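Local coordinates for protein O-succinylhomoserine sulfhydrylase (Mycobacterium tuberculosis, PDB 3NDN) that probably makes L-homocysteine from O-succinyl-L-homoserine and hydrogen sulfide, using pyridoxal 5'-phosphate, in methionine biosynthesis, at residues A[365-370]-A[391-396]. Numbering follows the deposited sequence.
Sequences SLVTHP and GVVRIS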
loop_
_atom_site.group_PDB
_atom_site.type_symbol
_atom_site.label_atom_id
_atom_site.label_comp_id
_atom_site.label_asym_id
_atom_site.label_seq_id
_atom_site.Cartn_x
_atom_site.Cartn_y
_atom_site.Cartn_z
ATOM N N SER A 365 10.143 13.981 -17.537
ATOM C CA SER A 365 9.945 14.320 -18.948
ATOM C C SER A 365 10.198 13.110 -19.853
ATOM O O SER A 365 11.090 12.312 -19.580
ATOM C CB SER A 365 10.832 15.496 -19.363
ATOM O OG SER A 365 10.432 16.694 -18.712
ATOM N N LEU A 366 9.393 12.992 -20.911
ATOM C CA LEU A 366 9.396 11.834 -21.829
ATOM C C LEU A 366 9.323 12.256 -23.322
ATOM O O LEU A 366 8.759 13.314 -23.650
ATOM C CB LEU A 366 8.225 10.900 -21.514
ATOM C CG LEU A 366 7.903 10.500 -20.071
ATOM C CD1 LEU A 366 6.569 9.816 -20.000
ATOM C CD2 LEU A 366 8.989 9.592 -19.485
ATOM N N VAL A 367 9.868 11.415 -24.218
ATOM C CA VAL A 367 9.883 11.676 -25.674
ATOM C C VAL A 367 9.417 10.446 -26.483
ATOM O O VAL A 367 9.752 9.312 -26.136
ATOM C CB VAL A 367 11.276 12.203 -26.168
ATOM C CG1 VAL A 367 12.394 11.152 -26.002
ATOM C CG2 VAL A 367 11.214 12.675 -27.613
ATOM N N THR A 368 8.626 10.681 -27.530
ATOM C CA THR A 368 8.175 9.585 -28.406
ATOM C C THR A 368 8.134 9.960 -29.911
ATOM O O THR A 368 8.041 11.143 -30.268
ATOM C CB THR A 368 6.818 8.994 -27.910
ATOM O OG1 THR A 368 6.622 7.701 -28.485
ATOM C CG2 THR A 368 5.636 9.900 -28.289
ATOM N N HIS A 369 8.188 8.941 -30.785
ATOM C CA HIS A 369 8.072 9.116 -32.241
ATOM C C HIS A 369 6.708 8.574 -32.685
ATOM O O HIS A 369 6.545 7.351 -32.812
ATOM C CB HIS A 369 9.208 8.341 -32.946
ATOM C CG HIS A 369 9.211 8.458 -34.442
ATOM N ND1 HIS A 369 8.892 7.401 -35.272
ATOM C CD2 HIS A 369 9.535 9.489 -35.259
ATOM C CE1 HIS A 369 8.997 7.785 -36.532
ATOM N NE2 HIS A 369 9.393 9.044 -36.551
ATOM N N PRO A 370 5.728 9.471 -32.915
ATOM C CA PRO A 370 4.352 9.011 -33.144
ATOM C C PRO A 370 4.133 8.085 -34.344
ATOM O O PRO A 370 3.327 7.164 -34.246
ATOM C CB PRO A 370 3.567 10.315 -33.309
ATOM C CG PRO A 370 4.366 11.332 -32.517
ATOM C CD PRO A 370 5.797 10.941 -32.765
ATOM N N GLY A 391 9.323 12.631 -39.761
ATOM C CA GLY A 391 10.186 13.609 -39.071
ATOM C C GLY A 391 9.595 14.260 -37.825
ATOM O O GLY A 391 10.201 15.156 -37.229
ATOM N N VAL A 392 8.427 13.784 -37.399
ATOM C CA VAL A 392 7.713 14.391 -36.266
ATOM C C VAL A 392 8.086 13.743 -34.917
ATOM O O VAL A 392 8.142 12.512 -34.805
ATOM C CB VAL A 392 6.179 14.352 -36.496
ATOM C CG1 VAL A 392 5.433 14.829 -35.272
ATOM C CG2 VAL A 392 5.799 15.199 -37.715
ATOM N N VAL A 393 8.356 14.595 -33.920
ATOM C CA VAL A 393 8.737 14.210 -32.536
ATOM C C VAL A 393 7.798 14.895 -31.511
ATOM O O VAL A 393 7.402 16.050 -31.713
ATOM C CB VAL A 393 10.238 14.574 -32.252
ATOM C CG1 VAL A 393 10.643 14.263 -30.814
ATOM C CG2 VAL A 393 11.166 13.828 -33.221
ATOM N N ARG A 394 7.412 14.175 -30.447
ATOM C CA ARG A 394 6.543 14.711 -29.368
ATOM C C ARG A 394 7.226 14.670 -27.983
ATOM O O ARG A 394 7.695 13.604 -27.561
ATOM C CB ARG A 394 5.237 13.910 -29.285
ATOM C CG ARG A 394 4.135 14.607 -28.474
ATOM C CD ARG A 394 2.970 13.673 -28.134
ATOM N NE ARG A 394 3.339 12.620 -27.181
ATOM C CZ ARG A 394 2.537 11.613 -26.827
ATOM N NH1 ARG A 394 1.318 11.502 -27.358
ATOM N NH2 ARG A 394 2.957 10.700 -25.954
ATOM N N ILE A 395 7.266 15.807 -27.275
ATOM C CA ILE A 395 7.886 15.868 -25.932
ATOM C C ILE A 395 6.855 16.199 -24.827
ATOM O O ILE A 395 6.102 17.185 -24.927
ATOM C CB ILE A 395 9.076 16.872 -25.860
ATOM C CG1 ILE A 395 10.214 16.436 -26.798
ATOM C CG2 ILE A 395 9.616 16.997 -24.409
ATOM C CD1 ILE A 395 11.346 17.465 -26.928
ATOM N N SER A 396 6.825 15.360 -23.798
ATOM C CA SER A 396 5.962 15.555 -22.617
ATOM C C SER A 396 6.777 16.205 -21.499
ATOM O O SER A 396 7.749 15.624 -21.017
ATOM C CB SER A 396 5.366 14.213 -22.192
ATOM O OG SER A 396 4.517 14.315 -21.054
#
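Leu-366 and Ser-396 pair through both backbone groups, with Leu-366 N to Ser-396 O at 3.1 Å and Ser-396 N to Leu-366 O at 2.8 Å. Thr-368 and Arg-394 form the second hydrogen-bonded pair, and both of its bonds are close to straight. Val-367 and Ile-395 sit between them as a non-hydrogen-bonded pair. CA-H...O contacts run beside it, from Val-367 CA to Arg-394 O (3.5 Å) and from Ile-395 CA to Leu-366 O.

On the face of Thr-368, its methyl CG2 lies over one face of the Arg-394 guanidinium, 3.6 Å from NH2. The two side chains run alongside each other in the same direction. Thr-368 OG1 is anti to the backbone N (chi1 -161°), which turns CG2 to the arginine and leaves the hydroxyl to bond Thr-373. Asn-177 OD1 accepts a hydrogen bond from Arg-394 NH1, which probably helps to set the turn of the guanidinium.

The strands are antiparallel neighbours in the small C-terminal sheet of this PLP-dependent trans-sulfuration enzyme. Strand 328-333 flanks 392-396 on its other edge, and strand 355-356 flanks 366-368.

On the face of Val-367, its CG2 meets Val-393 CG1 at 3.6 Å and Ile-395 CG1 at 4.0 Å. Leu-348 of helix 340-350 packs on both valines.

Beyond the end of strand 366-368, His-369 CD2 lies 3.4 Å from Val-392 O, and Pro-370 CD lies 3.5 Å from the same oxygen. The imidazole is held by hydrogen bonds of ND1 with Thr-372 and of NE2 with Asp-390 O.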